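Local coordinates for nitrogenase molybdenum-iron protein beta chain (Clostridium pasteurianum, PDB 4WES), which forms, with the alpha chain, the molybdenum-iron component of nitrogenase, which reduces dinitrogen to ammonium, and shares an [8Fe-7S] cluster with that chain, at residues B[7-12]-B[365-370]; B[170-175]-B[189-194]; B[276-281]-B[286-291]. One frame throughout, in Å; residues are numbered along the deposited sequence.

In the fold
The three contacts sit in two regions of the beta chain. Contact 1 ties the N-terminal loop to strand 367-370, an outermost strand of the five-stranded parallel sheet. Contacts 2 and 3 belong to another parallel sheet, the one containing strand 172-175, and to its covering helices; their centres lie about 10 Å apart, whereas each is about 41 Å from the centre of contact 1. Along the chain, contact 2 closes before contact 3 opens, and both fall between the two segments of contact 1. Contacts 2 and 3 touch directly, so helices 181-193, 270-284 and 290-305 pack as neighbours; the contacts themselves lie away from the cluster and iron sites, although helix 290-305 carries the iron ligands Asp301 and Asp305 farther along.

Contact 1 of 3, residues B[7-12]-B[365-370]; sequences KEIVER and GSKVKV
Lys369 and Glu11 meet through a water at the outermost strand of a five-stranded parallel sheet, where the N-terminal loop 7-12 runs past strand 367-370. The water donates to Glu11 OE1 at 2.6 Å and accepts from Lys369 NZ at 2.8 Å. With Glu11 OE1 4.4 Å from Lys369 NZ, the opposite charges are too far apart for a direct salt bridge. The second touch is a plain van der Waals approach: Ile9 and Lys367 reach toward each other tip to tip, the delta methyl CD1 of Ile9 lying 3.7 Å from NZ of Lys367. The nearest backbones remain far apart, Glu11 CA being 11.8 Å from Lys369 CA, so side chains and water span the gap. Farther out, helix 374-383 links both segments. Its Asp376 pairs with Lys369 NZ through OD2 and with Arg12 NH2 through OD1, a shared carboxylate that would offset the like charges of the two bases. Trp380 of the same helix packs on Ile9 and Lys369 and makes a cation-pi contact with Lys367. The long reach of Lys369 follows from its fully extended chain: CG is anti to the backbone N (chi1 -173°), and the remaining torsions are also extended as far as NZ.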
ATOM      1  N   LYS B   7       1.131 -27.861 -12.945  1.00 13.86           N
ATOM      2  CA  LYS B   7       1.924 -27.120 -13.908  1.00 14.38           C
ATOM      3  C   LYS B   7       1.558 -27.474 -15.354  1.00 14.26           C
ATOM      4  O   LYS B   7       1.578 -26.643 -16.226  1.00 15.64           O
ATOM      5  CB  LYS B   7       3.396 -27.429 -13.652  1.00 15.80           C
ATOM      6  CG  LYS B   7       4.362 -26.680 -14.547  1.00 17.14           C
ATOM      7  CD  LYS B   7       5.795 -26.954 -14.179  1.00 18.65           C
ATOM      8  CE  LYS B   7       6.731 -26.257 -15.157  1.00 22.86           C
ATOM      9  NZ  LYS B   7       8.149 -26.565 -14.869  1.00 36.47           N
ATOM     10  N   GLU B   8       1.260 -28.746 -15.604  1.00 14.18           N
ATOM     11  CA  GLU B   8       0.991 -29.191 -16.971  1.00 14.95           C
ATOM     12  C   GLU B   8      -0.344 -28.633 -17.469  1.00 13.84           C
ATOM     13  O   GLU B   8      -1.409 -28.899 -16.904  1.00 14.64           O
ATOM     14  CB  GLU B   8       1.028 -30.711 -17.028  1.00 18.43           C
ATOM     15  CG  GLU B   8       2.338 -31.335 -16.541  1.00 29.80           C
ATOM     16  CD  GLU B   8       2.745 -31.198 -15.041  1.00 46.30           C
ATOM     17  OE1 GLU B   8       1.869 -31.145 -14.089  1.00 24.28           O
ATOM     18  OE2 GLU B   8       4.014 -31.211 -14.825  1.00 37.52           O
ATOM     19  N   ILE B   9      -0.270 -27.825 -18.503  1.00 16.38           N
ATOM     20  CA  ILE B   9      -1.392 -27.011 -18.929  1.00 17.54           C
ATOM     21  C   ILE B   9      -2.436 -27.893 -19.567  1.00 18.38           C
ATOM     22  O   ILE B   9      -2.114 -28.805 -20.348  1.00 19.13           O
ATOM     23  CB  ILE B   9      -0.949 -25.874 -19.866  1.00 19.27           C
ATOM     24  CG1 ILE B   9      -0.228 -24.737 -19.091  1.00 20.59           C
ATOM     25  CG2 ILE B   9      -2.140 -25.293 -20.603  1.00 22.62           C
ATOM     26  CD1 ILE B   9       0.659 -23.891 -19.983  1.00 25.66           C
ATOM     27  N   VAL B  10      -3.691 -27.659 -19.202  1.00 17.05           N
ATOM     28  CA  VAL B  10      -4.828 -28.367 -19.786  1.00 19.33           C
ATOM     29  C   VAL B  10      -5.643 -27.349 -20.532  1.00 16.08           C
ATOM     30  O   VAL B  10      -5.982 -26.263 -19.998  1.00 18.67           O
ATOM     31  CB  VAL B  10      -5.720 -29.053 -18.717  1.00 18.78           C
ATOM     32  CG1 VAL B  10      -6.903 -29.783 -19.356  1.00 19.71           C
ATOM     33  CG2 VAL B  10      -4.899 -29.990 -17.830  1.00 21.87           C
ATOM     34  N   GLU B  11      -5.985 -27.686 -21.749  1.00 14.32           N
ATOM     35  CA  GLU B  11      -6.917 -26.864 -22.510  1.00 17.31           C
ATOM     36  C   GLU B  11      -8.340 -27.407 -22.277  1.00 16.15           C
ATOM     37  O   GLU B  11      -8.832 -28.267 -23.050  1.00 16.49           O
ATOM     38  CB  GLU B  11      -6.563 -26.870 -23.991  1.00 20.38           C
ATOM     39  CG  GLU B  11      -5.192 -26.316 -24.309  1.00 31.15           C
ATOM     40  CD  GLU B  11      -5.057 -24.888 -23.880  1.00 98.17           C
ATOM     41  OE1 GLU B  11      -6.074 -24.166 -23.964  1.00127.37           O
ATOM     42  OE2 GLU B  11      -3.941 -24.500 -23.459  1.00125.75           O
ATOM     43  N   ARG B  12      -8.973 -26.924 -21.230  1.00 14.05           N
ATOM     44  CA  ARG B  12     -10.300 -27.387 -20.914  1.00 13.60           C
ATOM     45  C   ARG B  12     -11.271 -26.890 -21.961  1.00 14.41           C
ATOM     46  O   ARG B  12     -11.121 -25.774 -22.480  1.00 16.84           O
ATOM     47  CB  ARG B  12     -10.754 -26.865 -19.528  1.00 12.65           C
ATOM     48  CG  ARG B  12     -10.069 -27.556 -18.403  1.00 12.49           C
ATOM     49  CD  ARG B  12     -10.236 -26.815 -17.100  1.00 11.23           C
ATOM     50  NE  ARG B  12      -9.360 -25.644 -17.043  1.00 11.12           N
ATOM     51  CZ  ARG B  12      -9.741 -24.384 -16.856  1.00  9.96           C
ATOM     52  NH1 ARG B  12     -11.015 -24.055 -16.658  1.00  9.88           N
ATOM     53  NH2 ARG B  12      -8.818 -23.446 -16.850  1.00 10.15           N
ATOM     54  N   GLY B 365       5.645 -13.314 -27.223  1.00 25.11           N
ATOM     55  CA  GLY B 365       5.628 -14.343 -26.181  1.00 27.83           C
ATOM     56  C   GLY B 365       4.609 -14.137 -25.069  1.00 22.34           C
ATOM     57  O   GLY B 365       4.619 -14.857 -24.052  1.00 25.08           O
ATOM     58  N   SER B 366       3.711 -13.162 -25.231  1.00 16.15           N
ATOM     59  CA  SER B 366       2.626 -12.998 -24.261  1.00 13.70           C
ATOM     60  C   SER B 366       1.457 -13.899 -24.610  1.00 14.36           C
ATOM     61  O   SER B 366       1.305 -14.327 -25.754  1.00 18.24           O
ATOM     62  CB  SER B 366       2.194 -11.540 -24.221  1.00 13.19           C
ATOM     63  OG  SER B 366       3.248 -10.719 -23.741  1.00 14.50           O
ATOM     64  N   LYS B 367       0.645 -14.192 -23.618  1.00 11.71           N
ATOM     65  CA  LYS B 367      -0.551 -14.997 -23.790  1.00 11.78           C
ATOM     66  C   LYS B 367      -1.743 -14.125 -23.489  1.00 12.28           C
ATOM     67  O   LYS B 367      -1.854 -13.592 -22.399  1.00 12.78           O
ATOM     68  CB  LYS B 367      -0.570 -16.244 -22.902  1.00 13.14           C
ATOM     69  CG  LYS B 367       0.589 -17.196 -23.133  1.00 16.29           C
ATOM     70  CD  LYS B 367       0.473 -18.474 -22.303  1.00 19.40           C
ATOM     71  CE  LYS B 367       1.567 -19.468 -22.623  1.00 31.10           C
ATOM     72  NZ  LYS B 367       1.388 -20.727 -21.837  1.00 37.98           N
ATOM     73  N   VAL B 368      -2.641 -14.015 -24.451  1.00 12.22           N
ATOM     74  CA  VAL B 368      -3.850 -13.227 -24.357  1.00 13.47           C
ATOM     75  C   VAL B 368      -5.025 -14.168 -24.540  1.00 15.17           C
ATOM     76  O   VAL B 368      -5.030 -14.942 -25.521  1.00 19.68           O
ATOM     77  CB  VAL B 368      -3.850 -12.167 -25.461  1.00 15.08           C
ATOM     78  CG1 VAL B 368      -5.110 -11.349 -25.428  1.00 15.48           C
ATOM     79  CG2 VAL B 368      -2.624 -11.270 -25.360  1.00 16.25           C
ATOM     80  N   LYS B 369      -5.987 -14.183 -23.638  1.00 12.27           N
ATOM     81  CA  LYS B 369      -7.086 -15.103 -23.772  1.00 12.01           C
ATOM     82  C   LYS B 369      -8.408 -14.458 -23.385  1.00 10.55           C
ATOM     83  O   LYS B 369      -8.566 -13.867 -22.308  1.00 12.41           O
ATOM     84  CB  LYS B 369      -6.872 -16.364 -22.936  1.00 12.82           C
ATOM     85  CG  LYS B 369      -7.924 -17.434 -23.176  1.00 13.11           C
ATOM     86  CD  LYS B 369      -7.594 -18.738 -22.459  1.00 14.72           C
ATOM     87  CE  LYS B 369      -8.686 -19.742 -22.625  1.00 18.26           C
ATOM     88  NZ  LYS B 369      -8.379 -21.023 -21.920  1.00 25.18           N
ATOM     89  N   VAL B 370      -9.371 -14.602 -24.277  1.00 10.47           N
ATOM     90  CA  VAL B 370     -10.761 -14.254 -24.048  1.00 10.32           C
ATOM     91  C   VAL B 370     -11.479 -15.510 -23.521  1.00  9.81           C
ATOM     92  O   VAL B 370     -11.260 -16.625 -24.026  1.00 11.14           O
ATOM     93  CB  VAL B 370     -11.388 -13.759 -25.348  1.00 11.98           C
ATOM     94  CG1 VAL B 370     -12.890 -13.620 -25.256  1.00 13.20           C
ATOM     95  CG2 VAL B 370     -10.752 -12.444 -25.753  1.00 14.57           C
TER
HETATM   96  O   HOH W   1      -5.856 -21.811 -22.791  1.00 27.81           O

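Contact 2 of 3, residues B[170-175]-B[189-194]; sequences GKINVI and RLFEAM
Phe191 projects from helix 181-193 toward strand 172-175 and sets its ring against Ile172 and Val174, two residues whose side chains emerge from the same face of the strand. The two aliphatic groups take different positions round the ring. Ile172 brings its CG2 methyl to the edge, near the ring plane, 4.1 Å from Phe191 CE1, and the two side chains cross at about a right angle. Val174 comes from the direction opposite to Phe191 and meets the ring obliquely, with its CG1 3.8 Å from Phe191 CE2 and its CB 3.9 Å from Phe191 CZ. The first torsion of Val174 (chi1 55°) turns CG1 to the ring, placing it between the backbone N and the carbonyl carbon while CG2, still 4.1 Å from Phe191 CE2, stands anti to the N. Thus CE1 meets the isoleucine, while CE2 and CZ meet the valine. The residues belong to one beta-alpha-beta unit, strand 172-175, helix 181-193 and strand 198-200, within a parallel sheet. Tyr198 of the last strand meets the Phe191 ring with planes at about 40°, and Ile196 in the preceding loop packs on both Phe191 and Ile172. All three side chains of the contact are buried and hydrocarbon, so helix and strand are held here by dispersion and exclusion of water, and the ring's position is probably set by the shape of its neighbours.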
ATOM      1  N   GLY B 170     -26.975  21.983 -24.990  1.00 17.59           N
ATOM      2  CA  GLY B 170     -25.577  22.383 -25.034  1.00 19.71           C
ATOM      3  C   GLY B 170     -24.627  21.485 -24.263  1.00 18.23           C
ATOM      4  O   GLY B 170     -23.508  21.893 -23.975  1.00 19.43           O
ATOM      5  N   LYS B 171     -25.053  20.262 -23.964  1.00 15.81           N
ATOM      6  CA  LYS B 171     -24.284  19.341 -23.128  1.00 15.23           C
ATOM      7  C   LYS B 171     -23.716  18.180 -23.960  1.00 15.97           C
ATOM      8  O   LYS B 171     -24.218  17.844 -25.037  1.00 16.77           O
ATOM      9  CB  LYS B 171     -25.152  18.767 -21.999  1.00 15.48           C
ATOM     10  CG  LYS B 171     -25.708  19.847 -21.073  1.00 16.95           C
ATOM     11  CD  LYS B 171     -26.526  19.262 -19.934  1.00 16.74           C
ATOM     12  CE  LYS B 171     -27.045  20.375 -19.055  1.00 19.17           C
ATOM     13  NZ  LYS B 171     -27.759  19.852 -17.856  1.00 20.72           N
ATOM     14  N   ILE B 172     -22.701  17.527 -23.393  1.00 14.82           N
ATOM     15  CA  ILE B 172     -22.186  16.278 -23.907  1.00 14.47           C
ATOM     16  C   ILE B 172     -22.630  15.163 -22.923  1.00 13.69           C
ATOM     17  O   ILE B 172     -22.455  15.300 -21.720  1.00 14.13           O
ATOM     18  CB  ILE B 172     -20.655  16.304 -23.998  1.00 15.26           C
ATOM     19  CG1 ILE B 172     -20.240  17.299 -25.092  1.00 19.40           C
ATOM     20  CG2 ILE B 172     -20.068  14.916 -24.271  1.00 14.88           C
ATOM     21  CD1 ILE B 172     -18.754  17.481 -25.253  1.00 21.48           C
ATOM     22  N   ASN B 173     -23.235  14.094 -23.451  1.00 13.55           N
ATOM     23  CA  ASN B 173     -23.525  12.921 -22.619  1.00 13.30           C
ATOM     24  C   ASN B 173     -22.222  12.129 -22.431  1.00 12.40           C
ATOM     25  O   ASN B 173     -21.454  11.999 -23.396  1.00 13.55           O
ATOM     26  CB  ASN B 173     -24.527  12.000 -23.277  1.00 13.53           C
ATOM     27  CG  ASN B 173     -25.852  12.664 -23.546  1.00 13.46           C
ATOM     28  OD1 ASN B 173     -26.328  13.462 -22.751  1.00 14.64           O
ATOM     29  ND2 ASN B 173     -26.451  12.302 -24.681  1.00 14.41           N
ATOM     30  N   VAL B 174     -22.003  11.572 -21.256  1.00 11.76           N
ATOM     31  CA  VAL B 174     -20.902  10.661 -21.045  1.00 11.40           C
ATOM     32  C   VAL B 174     -21.418   9.396 -20.379  1.00 11.37           C
ATOM     33  O   VAL B 174     -22.015   9.463 -19.307  1.00 12.18           O
ATOM     34  CB  VAL B 174     -19.704  11.309 -20.301  1.00 11.42           C
ATOM     35  CG1 VAL B 174     -20.103  11.924 -18.971  1.00 13.00           C
ATOM     36  CG2 VAL B 174     -18.559  10.308 -20.148  1.00 13.04           C
ATOM     37  N   ILE B 175     -21.191   8.267 -21.042  1.00 11.08           N
ATOM     38  CA  ILE B 175     -21.496   6.968 -20.465  1.00 10.99           C
ATOM     39  C   ILE B 175     -20.139   6.423 -20.020  1.00 11.04           C
ATOM     40  O   ILE B 175     -19.281   6.171 -20.856  1.00 11.01           O
ATOM     41  CB  ILE B 175     -22.193   6.027 -21.463  1.00 11.00           C
ATOM     42  CG1 ILE B 175     -23.482   6.654 -21.999  1.00 12.27           C
ATOM     43  CG2 ILE B 175     -22.450   4.689 -20.825  1.00 10.94           C
ATOM     44  CD1 ILE B 175     -24.090   5.894 -23.179  1.00 13.60           C
ATOM     45  N   ARG B 189     -15.044  15.551 -12.667  1.00 11.78           N
ATOM     46  CA  ARG B 189     -14.115  16.599 -12.275  1.00 11.74           C
ATOM     47  C   ARG B 189     -13.376  17.149 -13.494  1.00 11.89           C
ATOM     48  O   ARG B 189     -13.149  18.367 -13.628  1.00 13.31           O
ATOM     49  CB  ARG B 189     -13.131  16.069 -11.228  1.00 12.31           C
ATOM     50  CG  ARG B 189     -12.299  17.169 -10.576  1.00 13.40           C
ATOM     51  CD  ARG B 189     -11.153  16.603  -9.740  1.00 12.98           C
ATOM     52  NE  ARG B 189     -10.156  15.919 -10.549  1.00 14.22           N
ATOM     53  CZ  ARG B 189      -9.227  16.540 -11.266  1.00 16.57           C
ATOM     54  NH1 ARG B 189      -9.122  17.875 -11.251  1.00 20.00           N
ATOM     55  NH2 ARG B 189      -8.411  15.845 -12.016  1.00 17.30           N
ATOM     56  N   LEU B 190     -12.987  16.259 -14.415  1.00 11.60           N
ATOM     57  CA  LEU B 190     -12.291  16.664 -15.625  0.56 11.26           C
ATOM     58  C   LEU B 190     -13.193  17.472 -16.565  1.00 11.55           C
ATOM     59  O   LEU B 190     -12.758  18.494 -17.113  1.00 13.23           O
ATOM     60  CB  LEU B 190     -11.694  15.444 -16.321  0.56 10.22           C
ATOM     61  CG  LEU B 190     -10.555  14.790 -15.531  0.56  8.59           C
ATOM     62  CD1 LEU B 190     -10.157  13.456 -16.157  0.56  8.00           C
ATOM     63  CD2 LEU B 190      -9.341  15.683 -15.485  0.56  8.63           C
ATOM     64  N   PHE B 191     -14.430  17.028 -16.763  1.00 11.95           N
ATOM     65  CA  PHE B 191     -15.399  17.827 -17.534  1.00 12.42           C
ATOM     66  C   PHE B 191     -15.538  19.230 -16.933  1.00 13.49           C
ATOM     67  O   PHE B 191     -15.553  20.248 -17.648  1.00 14.10           O
ATOM     68  CB  PHE B 191     -16.793  17.194 -17.533  1.00 12.27           C
ATOM     69  CG  PHE B 191     -17.063  16.220 -18.666  1.00 12.37           C
ATOM     70  CD1 PHE B 191     -17.653  16.686 -19.834  1.00 13.44           C
ATOM     71  CD2 PHE B 191     -16.750  14.884 -18.572  1.00 13.02           C
ATOM     72  CE1 PHE B 191     -17.885  15.831 -20.881  1.00 13.93           C
ATOM     73  CE2 PHE B 191     -17.009  14.037 -19.599  1.00 13.65           C
ATOM     74  CZ  PHE B 191     -17.591  14.498 -20.749  1.00 13.35           C
ATOM     75  N   GLU B 192     -15.635  19.286 -15.602  1.00 13.78           N
ATOM     76  CA  GLU B 192     -15.834  20.571 -14.926  1.00 15.05           C
ATOM     77  C   GLU B 192     -14.591  21.444 -15.072  1.00 13.69           C
ATOM     78  O   GLU B 192     -14.701  22.660 -15.306  1.00 15.59           O
ATOM     79  CB  GLU B 192     -16.201  20.322 -13.473  1.00 15.35           C
ATOM     80  CG  GLU B 192     -17.611  19.733 -13.401  1.00 17.29           C
ATOM     81  CD  GLU B 192     -17.993  19.116 -12.084  1.00 23.29           C
ATOM     82  OE1 GLU B 192     -17.223  19.238 -11.111  1.00 30.17           O
ATOM     83  OE2 GLU B 192     -19.094  18.495 -12.062  1.00 22.21           O
ATOM     84  N   ALA B 193     -13.401  20.853 -14.968  1.00 13.89           N
ATOM     85  CA  ALA B 193     -12.169  21.629 -15.156  1.00 14.76           C
ATOM     86  C   ALA B 193     -12.066  22.165 -16.598  1.00 15.00           C
ATOM     87  O   ALA B 193     -11.510  23.250 -16.825  1.00 16.56           O
ATOM     88  CB  ALA B 193     -10.948  20.800 -14.792  1.00 15.17           C
ATOM     89  N   MET B 194     -12.564  21.402 -17.563  1.00 14.33           N
ATOM     90  CA  MET B 194     -12.599  21.799 -18.970  0.62 13.67           C
ATOM     91  C   MET B 194     -13.705  22.838 -19.246  1.00 16.19           C
ATOM     92  O   MET B 194     -13.755  23.391 -20.344  1.00 17.62           O
ATOM     93  CB  MET B 194     -12.816  20.597 -19.901  0.62 12.94           C
ATOM     94  CG  MET B 194     -11.631  19.619 -20.038  0.62 13.36           C
ATOM     95  SD  MET B 194     -10.200  20.256 -20.907  0.62 12.61           S
ATOM     96  CE  MET B 194     -10.800  20.364 -22.600  0.62 15.21           C
TER

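Contact 3 of 3, residues B[276-281]-B[286-291]; sequences FIMALS and KEVPAS
Ile277 opens the contact on helix 270-284, laying its CG2 methyl 3.6 Å from CG2 of Val288, in the connection leading into helix 290-305. Their side chains cross at about a right angle, and Val288 CG1 also comes within 4.1 Å of Ile277 CG2. At the next position Met278 starts out pointing away from the connection, but bends back at chi2 and chi3 (chi3 76°) and brings CE to 3.8 Å from Val288 CG2. That valine methyl therefore meets both Ile277 and Met278. One turn beyond Ile277, Ser281 makes the polar link: OG donates to the backbone carbonyl of Lys286, with Ser281 OG 2.7 Å from Lys286 O. The angle at that oxygen is 154°, and the donor is tilted 26° from the carbonyl plane. Around this junction between consecutive helices, Trp519 of the alpha chain packs on Ile277, Met278 and Val288, while Lys286 directs NZ to the carbonyl of Asp195. Pro289 occupies the N-cap position of the second helix. The chemistry is thus divided: a short side-chain-to-backbone bond ties the loop to the first helix, and beside it an apolar cluster joins the two segments to the alpha chain.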
ATOM      1  N   PHE B 276      -9.167  11.024 -24.321  1.00 10.90           N
ATOM      2  CA  PHE B 276     -10.378  11.568 -23.710  1.00 11.80           C
ATOM      3  C   PHE B 276     -10.323  13.086 -23.658  1.00 11.06           C
ATOM      4  O   PHE B 276     -11.279  13.739 -24.079  1.00 12.27           O
ATOM      5  CB  PHE B 276     -10.533  10.935 -22.296  1.00 11.40           C
ATOM      6  CG  PHE B 276     -11.564  11.582 -21.432  1.00 11.42           C
ATOM      7  CD1 PHE B 276     -12.913  11.389 -21.675  1.00 13.84           C
ATOM      8  CD2 PHE B 276     -11.198  12.365 -20.371  1.00 13.83           C
ATOM      9  CE1 PHE B 276     -13.867  11.990 -20.857  1.00 14.57           C
ATOM     10  CE2 PHE B 276     -12.142  12.965 -19.555  1.00 14.33           C
ATOM     11  CZ  PHE B 276     -13.481  12.790 -19.812  1.00 12.72           C
ATOM     12  N   ILE B 277      -9.240  13.659 -23.147  1.00 11.24           N
ATOM     13  CA  ILE B 277      -9.123  15.115 -23.065  1.00 11.75           C
ATOM     14  C   ILE B 277      -9.177  15.729 -24.474  1.00 12.52           C
ATOM     15  O   ILE B 277      -9.861  16.745 -24.708  1.00 12.72           O
ATOM     16  CB  ILE B 277      -7.826  15.507 -22.348  1.00 11.56           C
ATOM     17  CG1 ILE B 277      -7.845  15.042 -20.896  1.00 13.20           C
ATOM     18  CG2 ILE B 277      -7.561  17.008 -22.416  1.00 13.09           C
ATOM     19  CD1 ILE B 277      -8.942  15.614 -20.039  1.00 14.06           C
ATOM     20  N   MET B 278      -8.495  15.125 -25.433  1.00 12.41           N
ATOM     21  CA  MET B 278      -8.533  15.646 -26.825  1.00 12.95           C
ATOM     22  C   MET B 278      -9.921  15.560 -27.419  1.00 12.97           C
ATOM     23  O   MET B 278     -10.351  16.484 -28.121  1.00 13.95           O
ATOM     24  CB  MET B 278      -7.521  14.933 -27.712  1.00 14.07           C
ATOM     25  CG  MET B 278      -6.063  15.214 -27.365  1.00 15.07           C
ATOM     26  SD  MET B 278      -5.579  16.918 -27.502  1.00 21.68           S
ATOM     27  CE  MET B 278      -6.325  17.620 -26.029  1.00 62.49           C
ATOM     28  N   ALA B 279     -10.668  14.477 -27.151  1.00 13.44           N
ATOM     29  CA  ALA B 279     -12.036  14.379 -27.646  1.00 14.27           C
ATOM     30  C   ALA B 279     -12.863  15.510 -27.086  1.00 14.06           C
ATOM     31  O   ALA B 279     -13.683  16.117 -27.813  1.00 15.75           O
ATOM     32  CB  ALA B 279     -12.649  13.041 -27.275  1.00 14.34           C
ATOM     33  N   LEU B 280     -12.722  15.804 -25.805  1.00 14.28           N
ATOM     34  CA  LEU B 280     -13.458  16.920 -25.176  0.51 15.12           C
ATOM     35  C   LEU B 280     -13.104  18.249 -25.828  1.00 14.23           C
ATOM     36  O   LEU B 280     -13.987  19.056 -26.145  1.00 17.09           O
ATOM     37  CB  LEU B 280     -13.123  16.999 -23.686  0.51 16.72           C
ATOM     38  CG  LEU B 280     -13.920  16.201 -22.639  0.51 20.79           C
ATOM     39  CD1 LEU B 280     -14.292  14.799 -23.107  0.51 22.22           C
ATOM     40  CD2 LEU B 280     -13.113  16.127 -21.346  0.51 17.41           C
ATOM     41  N   SER B 281     -11.818  18.523 -25.981  1.00 14.40           N
ATOM     42  CA  SER B 281     -11.367  19.792 -26.566  1.00 15.53           C
ATOM     43  C   SER B 281     -11.833  19.933 -28.003  1.00 16.37           C
ATOM     44  O   SER B 281     -12.331  20.988 -28.389  1.00 17.51           O
ATOM     45  CB  SER B 281      -9.848  19.890 -26.459  1.00 16.11           C
ATOM     46  OG  SER B 281      -9.380  21.124 -26.965  1.00 18.24           O
ATOM     47  N   LYS B 286     -12.869  24.019 -26.536  1.00 19.86           N
ATOM     48  CA  LYS B 286     -12.354  24.463 -25.239  1.00 20.68           C
ATOM     49  C   LYS B 286     -10.882  24.059 -25.073  1.00 20.22           C
ATOM     50  O   LYS B 286     -10.501  22.931 -25.359  1.00 19.53           O
ATOM     51  CB  LYS B 286     -13.211  23.890 -24.104  1.00 24.21           C
ATOM     52  CG  LYS B 286     -14.680  24.304 -24.118  1.00 31.67           C
ATOM     53  CD  LYS B 286     -14.991  25.448 -23.194  1.00 31.87           C
ATOM     54  CE  LYS B 286     -16.379  26.042 -23.418  1.00 40.63           C
ATOM     55  NZ  LYS B 286     -17.498  25.101 -23.154  1.00 46.93           N
ATOM     56  N   GLU B 287     -10.054  25.009 -24.637  1.00 19.25           N
ATOM     57  CA  GLU B 287      -8.648  24.751 -24.386  1.00 17.99           C
ATOM     58  C   GLU B 287      -8.450  23.912 -23.110  1.00 16.31           C
ATOM     59  O   GLU B 287      -9.265  23.947 -22.191  1.00 19.33           O
ATOM     60  CB  GLU B 287      -7.900  26.078 -24.244  1.00 24.47           C
ATOM     61  CG  GLU B 287      -8.037  27.020 -25.464  1.00 38.84           C
ATOM     62  CD  GLU B 287      -7.307  26.549 -26.720  1.00 63.71           C
ATOM     63  OE1 GLU B 287      -6.232  25.918 -26.611  1.00 61.85           O
ATOM     64  OE2 GLU B 287      -7.813  26.833 -27.830  1.00182.00           O
ATOM     65  N   VAL B 288      -7.367  23.158 -23.077  1.00 15.92           N
ATOM     66  CA  VAL B 288      -7.047  22.353 -21.900  1.00 14.74           C
ATOM     67  C   VAL B 288      -6.423  23.262 -20.826  1.00 15.10           C
ATOM     68  O   VAL B 288      -5.419  23.944 -21.102  1.00 16.93           O
ATOM     69  CB  VAL B 288      -6.070  21.236 -22.249  1.00 14.68           C
ATOM     70  CG1 VAL B 288      -5.761  20.382 -21.015  1.00 14.55           C
ATOM     71  CG2 VAL B 288      -6.657  20.365 -23.355  1.00 15.52           C
ATOM     72  N   PRO B 289      -7.037  23.336 -19.638  1.00 14.78           N
ATOM     73  CA  PRO B 289      -6.517  24.252 -18.612  1.00 15.54           C
ATOM     74  C   PRO B 289      -5.210  23.809 -17.976  1.00 15.04           C
ATOM     75  O   PRO B 289      -4.817  22.629 -18.019  1.00 14.77           O
ATOM     76  CB  PRO B 289      -7.619  24.267 -17.570  1.00 16.60           C
ATOM     77  CG  PRO B 289      -8.270  22.926 -17.691  1.00 17.01           C
ATOM     78  CD  PRO B 289      -8.230  22.609 -19.163  1.00 15.87           C
ATOM     79  N   ALA B 290      -4.536  24.769 -17.363  1.00 15.94           N
ATOM     80  CA  ALA B 290      -3.236  24.536 -16.768  1.00 16.75           C
ATOM     81  C   ALA B 290      -3.276  23.436 -15.709  1.00 13.99           C
ATOM     82  O   ALA B 290      -2.313  22.673 -15.555  1.00 14.97           O
ATOM     83  CB  ALA B 290      -2.730  25.838 -16.167  1.00 20.76           C
ATOM     84  N   SER B 291      -4.382  23.359 -14.961  1.00 14.50           N
ATOM     85  CA  SER B 291      -4.463  22.349 -13.894  1.00 13.90           C
ATOM     86  C   SER B 291      -4.383  20.924 -14.423  1.00 12.54           C
ATOM     87  O   SER B 291      -3.679  20.085 -13.857  1.00 12.71           O
ATOM     88  CB  SER B 291      -5.752  22.539 -13.088  1.00 16.63           C
ATOM     89  OG  SER B 291      -6.905  22.330 -13.886  1.00 18.29           O
TER